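Local coordinates for pyridoxamine 5'-phosphate oxidase-related, FMN-binding protein (Paracoccus denitrificans, PDB 6VNA), which probably acts as a noncanonical heme oxygenase that degrades c-type heme, built on the FMN-binding fold of the pyridoxamine 5'-phosphate oxidase family, at residues A[45-57]-A[108-122]. Sequence-based numbering, arbitrary orientation.
Sequences ALQTDADGVPLAL and RRARWLERDPKAKVY
The side chain of Q47 lies flat on one face of the W112 indole, with amide and ring planes 19° apart. Its CG sits 3.6 Å from the centroid of the W112 six-membered ring and almost on the ring normal, a CH-pi contact. With the chain extended beyond CG, the amide continues across the indole, and Q47 NE2 donates to W112 O at 3.1 Å along a nearly straight bond (172°). That carbonyl also accepts from the backbone N of D116, so two donors grip it where the helix ends. On the opposite indole face lies L57 CD2, while A45 CB meets W112 CZ2 at the ring edge, 3.7 Å away. L55 O, at the ring edge by CZ3 and CH2, accepts from Q47 N, a backbone pairing of the antiparallel hairpin. These strands belong to the antiparallel sheet of the FMN-binding, PNPOx-like fold, and helix 108-115 packs across them, its axis at 110° to strand 45-48. Nearer the hairpin turn, L55 CD2 touches R108 CD at 3.4 Å, and R108 NH1 reaches D49 OD2 in a salt bridge that includes a weak, bent hydrogen bond. R132 pairs with the other carboxylate oxygen of D49. A water accepts from R115 NH2 (2.9 Å) and, weakly, from T48 N, while E22 holds R115 NH1 in a salt bridge. F130 of strand 128-135 meets W112 edge-to-face and also touches L55 and L57.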
ATOM      1  N   ALA A  45       7.998   1.988  -7.068  1.00 42.99           N
ATOM      2  CA  ALA A  45       8.819   3.216  -7.098  1.00 46.77           C
ATOM      3  C   ALA A  45       7.843   4.382  -7.216  1.00 41.39           C
ATOM      4  O   ALA A  45       6.927   4.313  -8.048  1.00 42.88           O
ATOM      5  CB  ALA A  45       9.818   3.178  -8.228  1.00 47.70           C
ATOM      6  N   LEU A  46       7.952   5.337  -6.311  1.00 41.26           N
ATOM      7  CA  LEU A  46       7.065   6.517  -6.261  1.00 45.08           C
ATOM      8  C   LEU A  46       7.854   7.735  -5.782  1.00 47.10           C
ATOM      9  O   LEU A  46       8.476   7.665  -4.713  1.00 45.98           O
ATOM     10  CB  LEU A  46       5.902   6.276  -5.303  1.00 48.69           C
ATOM     11  CG  LEU A  46       4.958   7.475  -5.218  1.00 48.74           C
ATOM     12  CD1 LEU A  46       3.847   7.353  -6.259  1.00 50.71           C
ATOM     13  CD2 LEU A  46       4.395   7.628  -3.827  1.00 51.68           C
ATOM     14  N   GLN A  47       7.776   8.811  -6.551  1.00 52.98           N
ATOM     15  CA  GLN A  47       8.274  10.161  -6.208  1.00 50.83           C
ATOM     16  C   GLN A  47       7.124  11.145  -6.438  1.00 52.82           C
ATOM     17  O   GLN A  47       5.999  10.678  -6.654  1.00 54.44           O
ATOM     18  CB  GLN A  47       9.495  10.450  -7.073  1.00 50.05           C
ATOM     19  CG  GLN A  47      10.604   9.426  -6.904  1.00 49.21           C
ATOM     20  CD  GLN A  47      11.816   9.779  -7.732  1.00 48.13           C
ATOM     21  OE1 GLN A  47      12.007  10.923  -8.135  1.00 59.01           O
ATOM     22  NE2 GLN A  47      12.618   8.783  -8.047  1.00 47.71           N
ATOM     23  N   THR A  48       7.390  12.445  -6.352  1.00 52.39           N
ATOM     24  CA  THR A  48       6.480  13.534  -6.790  1.00 55.94           C
ATOM     25  C   THR A  48       7.007  14.078  -8.117  1.00 52.89           C
ATOM     26  O   THR A  48       8.174  13.854  -8.361  1.00 49.13           O
ATOM     27  CB  THR A  48       6.438  14.619  -5.713  1.00 57.29           C
ATOM     28  OG1 THR A  48       7.788  15.065  -5.567  1.00 67.62           O
ATOM     29  CG2 THR A  48       5.903  14.114  -4.396  1.00 56.33           C
ATOM     30  N   ASP A  49       6.214  14.774  -8.939  1.00 67.11           N
ATOM     31  CA  ASP A  49       6.812  15.665  -9.981  1.00 78.33           C
ATOM     32  C   ASP A  49       6.711  17.117  -9.490  1.00 77.99           C
ATOM     33  O   ASP A  49       6.367  17.314  -8.294  1.00 65.37           O
ATOM     34  CB  ASP A  49       6.335  15.388 -11.421  1.00 82.19           C
ATOM     35  CG  ASP A  49       4.846  15.308 -11.687  1.00 82.26           C
ATOM     36  OD1 ASP A  49       4.059  15.637 -10.771  1.00 98.65           O
ATOM     37  OD2 ASP A  49       4.491  14.918 -12.825  1.00 66.89           O
ATOM     38  N   ALA A  50       7.069  18.067 -10.366  1.00 87.11           N
ATOM     39  CA  ALA A  50       7.265  19.517 -10.113  1.00 77.98           C
ATOM     40  C   ALA A  50       6.195  20.085  -9.170  1.00 68.98           C
ATOM     41  O   ALA A  50       6.589  20.711  -8.164  1.00 72.67           O
ATOM     42  CB  ALA A  50       7.273  20.248 -11.433  1.00 87.06           C
ATOM     43  N   ASP A  51       4.909  19.875  -9.477  1.00 63.19           N
ATOM     44  CA  ASP A  51       3.751  20.386  -8.690  1.00 64.84           C
ATOM     45  C   ASP A  51       3.526  19.563  -7.408  1.00 65.48           C
ATOM     46  O   ASP A  51       2.538  19.855  -6.696  1.00 70.64           O
ATOM     47  CB  ASP A  51       2.472  20.408  -9.532  1.00 71.41           C
ATOM     48  CG  ASP A  51       1.988  19.049 -10.024  1.00 82.48           C
ATOM     49  OD1 ASP A  51       2.782  18.077  -9.992  1.00 74.51           O
ATOM     50  OD2 ASP A  51       0.813  18.971 -10.447  1.00 88.62           O
ATOM     51  N   GLY A  52       4.370  18.564  -7.122  1.00 62.83           N
ATOM     52  CA  GLY A  52       4.347  17.804  -5.851  1.00 67.14           C
ATOM     53  C   GLY A  52       3.258  16.741  -5.815  1.00 61.93           C
ATOM     54  O   GLY A  52       2.868  16.304  -4.704  1.00 67.56           O
ATOM     55  N   VAL A  53       2.778  16.340  -6.991  1.00 60.92           N
ATOM     56  CA  VAL A  53       1.713  15.315  -7.184  1.00 53.52           C
ATOM     57  C   VAL A  53       2.409  13.964  -7.255  1.00 46.72           C
ATOM     58  O   VAL A  53       3.390  13.816  -7.992  1.00 44.86           O
ATOM     59  CB  VAL A  53       0.892  15.613  -8.456  1.00 61.45           C
ATOM     60  CG1 VAL A  53      -0.013  14.455  -8.862  1.00 61.49           C
ATOM     61  CG2 VAL A  53       0.087  16.894  -8.290  1.00 61.70           C
ATOM     62  N   PRO A  54       1.945  12.958  -6.480  1.00 35.76           N
ATOM     63  CA  PRO A  54       2.542  11.625  -6.509  1.00 36.60           C
ATOM     64  C   PRO A  54       2.700  11.111  -7.942  1.00 40.76           C
ATOM     65  O   PRO A  54       1.828  11.311  -8.756  1.00 48.09           O
ATOM     66  CB  PRO A  54       1.545  10.741  -5.761  1.00 40.12           C
ATOM     67  CG  PRO A  54       0.823  11.706  -4.842  1.00 43.30           C
ATOM     68  CD  PRO A  54       0.809  13.047  -5.564  1.00 40.16           C
ATOM     69  N   LEU A  55       3.836  10.500  -8.232  1.00 45.24           N
ATOM     70  CA  LEU A  55       4.191  10.034  -9.590  1.00 48.15           C
ATOM     71  C   LEU A  55       4.768   8.638  -9.441  1.00 48.61           C
ATOM     72  O   LEU A  55       5.771   8.518  -8.750  1.00 53.53           O
ATOM     73  CB  LEU A  55       5.224  10.995 -10.181  1.00 55.09           C
ATOM     74  CG  LEU A  55       5.761  10.652 -11.568  1.00 57.25           C
ATOM     75  CD1 LEU A  55       4.675  10.808 -12.625  1.00 57.95           C
ATOM     76  CD2 LEU A  55       6.965  11.532 -11.895  1.00 61.03           C
ATOM     77  N   ALA A  56       4.126   7.646 -10.046  1.00 49.49           N
ATOM     78  CA  ALA A  56       4.470   6.217  -9.915  1.00 47.78           C
ATOM     79  C   ALA A  56       5.189   5.812 -11.197  1.00 45.33           C
ATOM     80  O   ALA A  56       4.934   6.436 -12.233  1.00 46.33           O
ATOM     81  CB  ALA A  56       3.205   5.426  -9.663  1.00 47.40           C
ATOM     82  N   LEU A  57       6.095   4.848 -11.124  1.00 46.51           N
ATOM     83  CA  LEU A  57       6.739   4.247 -12.318  1.00 47.62           C
ATOM     84  C   LEU A  57       6.415   2.745 -12.297  1.00 52.40           C
ATOM     85  O   LEU A  57       6.939   2.028 -11.413  1.00 47.82           O
ATOM     86  CB  LEU A  57       8.238   4.548 -12.254  1.00 48.95           C
ATOM     87  CG  LEU A  57       9.101   4.005 -13.394  1.00 56.00           C
ATOM     88  CD1 LEU A  57       8.644   4.525 -14.737  1.00 56.27           C
ATOM     89  CD2 LEU A  57      10.566   4.364 -13.181  1.00 62.55           C
ATOM     90  N   ARG A 108      11.409  15.087 -16.488  1.00 96.77           N
ATOM     91  CA  ARG A 108      10.839  14.048 -15.590  1.00 87.06           C
ATOM     92  C   ARG A 108      11.801  12.860 -15.532  1.00 85.08           C
ATOM     93  O   ARG A 108      12.167  12.450 -14.419  1.00 84.73           O
ATOM     94  CB  ARG A 108       9.462  13.609 -16.092  1.00 89.00           C
ATOM     95  CG  ARG A 108       8.804  12.529 -15.242  1.00 89.73           C
ATOM     96  CD  ARG A 108       7.326  12.808 -15.025  1.00 83.15           C
ATOM     97  NE  ARG A 108       6.636  13.021 -16.282  1.00 69.72           N
ATOM     98  CZ  ARG A 108       5.543  13.749 -16.447  1.00 67.72           C
ATOM     99  NH1 ARG A 108       4.987  14.373 -15.424  1.00 66.69           N
ATOM    100  NH2 ARG A 108       5.011  13.861 -17.655  1.00 75.36           N
ATOM    101  N   ARG A 109      12.193  12.342 -16.694  1.00 87.05           N
ATOM    102  CA  ARG A 109      13.165  11.225 -16.812  1.00 94.77           C
ATOM    103  C   ARG A 109      14.563  11.814 -16.626  1.00 99.82           C
ATOM    104  O   ARG A 109      15.221  12.076 -17.655  1.00125.40           O
ATOM    105  CB  ARG A 109      12.983  10.523 -18.164  1.00103.88           C
ATOM    106  CG  ARG A 109      13.752   9.215 -18.314  1.00110.10           C
ATOM    107  CD  ARG A 109      13.439   8.464 -19.602  1.00112.52           C
ATOM    108  NE  ARG A 109      13.785   9.230 -20.797  1.00114.26           N
ATOM    109  CZ  ARG A 109      12.963  10.041 -21.470  1.00120.24           C
ATOM    110  NH1 ARG A 109      11.706  10.215 -21.092  1.00129.96           N
ATOM    111  NH2 ARG A 109      13.412  10.685 -22.532  1.00117.56           N
ATOM    112  N   ALA A 110      14.978  12.048 -15.374  1.00 92.35           N
ATOM    113  CA  ALA A 110      16.209  12.801 -15.003  1.00 87.94           C
ATOM    114  C   ALA A 110      16.088  13.301 -13.563  1.00 77.97           C
ATOM    115  O   ALA A 110      16.967  12.972 -12.754  1.00 76.92           O
ATOM    116  CB  ALA A 110      16.459  13.962 -15.947  1.00 86.35           C
ATOM    117  N   ARG A 111      15.052  14.094 -13.269  1.00 68.71           N
ATOM    118  CA  ARG A 111      14.608  14.357 -11.877  1.00 65.66           C
ATOM    119  C   ARG A 111      14.618  13.008 -11.140  1.00 72.77           C
ATOM    120  O   ARG A 111      15.240  12.887 -10.060  1.00 77.49           O
ATOM    121  CB  ARG A 111      13.215  14.994 -11.885  1.00 63.59           C
ATOM    122  CG  ARG A 111      12.759  15.566 -10.551  1.00 66.02           C
ATOM    123  CD  ARG A 111      11.317  16.054 -10.610  1.00 68.94           C
ATOM    124  NE  ARG A 111      10.873  16.802  -9.432  1.00 73.39           N
ATOM    125  CZ  ARG A 111      10.549  16.282  -8.245  1.00 77.83           C
ATOM    126  NH1 ARG A 111      10.618  14.978  -8.042  1.00 87.48           N
ATOM    127  NH2 ARG A 111      10.154  17.069  -7.257  1.00 79.04           N
ATOM    128  N   TRP A 112      13.989  12.010 -11.753  1.00 67.02           N
ATOM    129  CA  TRP A 112      13.723  10.694 -11.136  1.00 67.18           C
ATOM    130  C   TRP A 112      15.054  10.027 -10.776  1.00 70.84           C
ATOM    131  O   TRP A 112      15.156   9.473  -9.652  1.00 71.50           O
ATOM    132  CB  TRP A 112      12.844   9.827 -12.055  1.00 64.30           C
ATOM    133  CG  TRP A 112      12.335   8.616 -11.341  1.00 62.39           C
ATOM    134  CD1 TRP A 112      13.057   7.502 -11.026  1.00 60.85           C
ATOM    135  CD2 TRP A 112      11.028   8.423 -10.766  1.00 60.57           C
ATOM    136  NE1 TRP A 112      12.283   6.620 -10.321  1.00 68.98           N
ATOM    137  CE2 TRP A 112      11.029   7.151 -10.157  1.00 62.78           C
ATOM    138  CE3 TRP A 112       9.854   9.182 -10.721  1.00 60.01           C
ATOM    139  CZ2 TRP A 112       9.906   6.630  -9.510  1.00 57.88           C
ATOM    140  CZ3 TRP A 112       8.743   8.664 -10.094  1.00 59.19           C
ATOM    141  CH2 TRP A 112       8.776   7.409  -9.481  1.00 57.54           C
ATOM    142  N   LEU A 113      16.045  10.082 -11.669  1.00 75.98           N
ATOM    143  CA  LEU A 113      17.350   9.398 -11.443  1.00 78.86           C
ATOM    144  C   LEU A 113      18.170  10.164 -10.392  1.00 78.87           C
ATOM    145  O   LEU A 113      18.744   9.509  -9.487  1.00 72.01           O
ATOM    146  CB  LEU A 113      18.107   9.246 -12.765  1.00 87.09           C
ATOM    147  CG  LEU A 113      19.090   8.075 -12.803  1.00 96.76           C
ATOM    148  CD1 LEU A 113      18.356   6.745 -12.683  1.00 98.86           C
ATOM    149  CD2 LEU A 113      19.932   8.105 -14.073  1.00 99.41           C
ATOM    150  N   GLU A 114      18.200  11.498 -10.465  1.00 74.57           N
ATOM    151  CA  GLU A 114      18.883  12.330  -9.444  1.00 76.05           C
ATOM    152  C   GLU A 114      18.393  11.872  -8.068  1.00 75.55           C
ATOM    153  O   GLU A 114      19.237  11.764  -7.147  1.00 75.24           O
ATOM    154  CB  GLU A 114      18.653  13.819  -9.706  1.00 83.79           C
ATOM    155  CG  GLU A 114      19.394  14.322 -10.940  1.00 98.36           C
ATOM    156  CD  GLU A 114      19.192  15.798 -11.240  1.00109.46           C
ATOM    157  OE1 GLU A 114      19.413  16.624 -10.316  1.00109.35           O
ATOM    158  OE2 GLU A 114      18.798  16.121 -12.390  1.00103.58           O
ATOM    159  N   ARG A 115      17.101  11.537  -7.949  1.00 73.49           N
ATOM    160  CA  ARG A 115      16.445  11.222  -6.649  1.00 75.45           C
ATOM    161  C   ARG A 115      16.511   9.713  -6.362  1.00 72.18           C
ATOM    162  O   ARG A 115      16.519   9.333  -5.177  1.00 76.12           O
ATOM    163  CB  ARG A 115      15.032  11.809  -6.652  1.00 78.69           C
ATOM    164  CG  ARG A 115      15.022  13.331  -6.719  1.00 82.96           C
ATOM    165  CD  ARG A 115      13.692  13.928  -7.129  1.00 82.93           C
ATOM    166  NE  ARG A 115      12.654  13.691  -6.131  1.00 83.09           N
ATOM    167  CZ  ARG A 115      12.359  14.489  -5.113  1.00 79.63           C
ATOM    168  NH1 ARG A 115      13.033  15.607  -4.915  1.00 82.75           N
ATOM    169  NH2 ARG A 115      11.386  14.153  -4.283  1.00 83.02           N
ATOM    170  N   ASP A 116      16.599   8.877  -7.393  1.00 80.83           N
ATOM    171  CA  ASP A 116      16.699   7.400  -7.240  1.00 88.79           C
ATOM    172  C   ASP A 116      17.634   6.866  -8.323  1.00 95.93           C
ATOM    173  O   ASP A 116      17.178   6.533  -9.419  1.00 91.95           O
ATOM    174  CB  ASP A 116      15.307   6.764  -7.288  1.00 91.62           C
ATOM    175  CG  ASP A 116      15.256   5.322  -6.823  1.00 96.13           C
ATOM    176  OD1 ASP A 116      16.304   4.808  -6.382  1.00 95.69           O
ATOM    177  OD2 ASP A 116      14.156   4.725  -6.898  1.00111.29           O
ATOM    178  N   PRO A 117      18.966   6.814  -8.060  1.00 94.27           N
ATOM    179  CA  PRO A 117      19.937   6.304  -9.034  1.00 94.06           C
ATOM    180  C   PRO A 117      19.687   4.840  -9.447  1.00 94.74           C
ATOM    181  O   PRO A 117      19.627   4.567 -10.641  1.00 89.90           O
ATOM    182  CB  PRO A 117      21.285   6.432  -8.303  1.00 96.25           C
ATOM    183  CG  PRO A 117      21.049   7.460  -7.219  1.00 91.56           C
ATOM    184  CD  PRO A 117      19.606   7.276  -6.818  1.00 91.96           C
ATOM    185  N   LYS A 118      19.534   3.949  -8.457  1.00 93.14           N
ATOM    186  CA  LYS A 118      19.143   2.517  -8.611  1.00106.80           C
ATOM    187  C   LYS A 118      18.108   2.348  -9.737  1.00111.29           C
ATOM    188  O   LYS A 118      18.165   1.308 -10.428  1.00117.28           O
ATOM    189  CB  LYS A 118      18.587   1.987  -7.281  1.00106.66           C
ATOM    190  CG  LYS A 118      17.987   0.583  -7.315  1.00106.77           C
ATOM    191  CD  LYS A 118      16.497   0.509  -7.660  1.00104.42           C
ATOM    192  CE  LYS A 118      15.573   0.974  -6.550  1.00 96.64           C
ATOM    193  NZ  LYS A 118      14.308   1.525  -7.090  1.00 93.40           N
ATOM    194  N   ALA A 119      17.199   3.318  -9.906  1.00115.29           N
ATOM    195  CA  ALA A 119      16.057   3.277 -10.854  1.00118.24           C
ATOM    196  C   ALA A 119      16.508   3.548 -12.299  1.00117.05           C
ATOM    197  O   ALA A 119      15.656   4.003 -13.092  1.00119.61           O
ATOM    198  CB  ALA A 119      14.998   4.265 -10.418  1.00122.32           C
ATOM    199  N   LYS A 120      17.770   3.265 -12.651  1.00111.53           N
ATOM    200  CA  LYS A 120      18.217   3.189 -14.069  1.00118.13           C
ATOM    201  C   LYS A 120      17.789   1.834 -14.649  1.00114.42           C
ATOM    202  O   LYS A 120      17.277   1.810 -15.794  1.00112.44           O
ATOM    203  CB  LYS A 120      19.732   3.370 -14.213  1.00134.06           C
ATOM    204  CG  LYS A 120      20.214   3.732 -15.620  1.00150.01           C
ATOM    205  CD  LYS A 120      19.330   3.210 -16.758  1.00157.02           C
ATOM    206  CE  LYS A 120      19.886   3.393 -18.153  1.00153.12           C
ATOM    207  NZ  LYS A 120      20.450   2.128 -18.682  1.00145.33           N
ATOM    208  N   VAL A 121      17.977   0.749 -13.893  1.00118.35           N
ATOM    209  CA  VAL A 121      17.516  -0.625 -14.271  1.00123.89           C
ATOM    210  C   VAL A 121      16.142  -0.515 -14.964  1.00122.33           C
ATOM    211  O   VAL A 121      16.017  -1.021 -16.091  1.00128.42           O
ATOM    212  CB  VAL A 121      17.520  -1.592 -13.062  1.00122.14           C
ATOM    213  CG1 VAL A 121      16.497  -1.222 -11.998  1.00120.55           C
ATOM    214  CG2 VAL A 121      17.338  -3.043 -13.485  1.00116.34           C
ATOM    215  N   TYR A 122      15.177   0.195 -14.367  1.00125.21           N
ATOM    216  CA  TYR A 122      13.787   0.346 -14.877  1.00122.16           C
ATOM    217  C   TYR A 122      13.741   1.179 -16.167  1.00121.69           C
ATOM    218  O   TYR A 122      12.870   0.885 -17.007  1.00128.87           O
ATOM    219  CB  TYR A 122      12.890   0.959 -13.800  1.00125.17           C
ATOM    220  CG  TYR A 122      12.639   0.072 -12.607  1.00129.71           C
ATOM    221  CD1 TYR A 122      12.765  -1.308 -12.692  1.00125.31           C
ATOM    222  CD2 TYR A 122      12.232   0.612 -11.396  1.00140.71           C
ATOM    223  CE1 TYR A 122      12.516  -2.126 -11.605  1.00128.35           C
ATOM    224  CE2 TYR A 122      11.972  -0.193 -10.298  1.00145.97           C
ATOM    225  CZ  TYR A 122      12.115  -1.566 -10.406  1.00139.78           C
ATOM    226  OH  TYR A 122      11.858  -2.379  -9.344  1.00141.94           O
TER
HETATM  227  O   HOH W   1       9.351  12.114  -3.698  1.00 44.54           O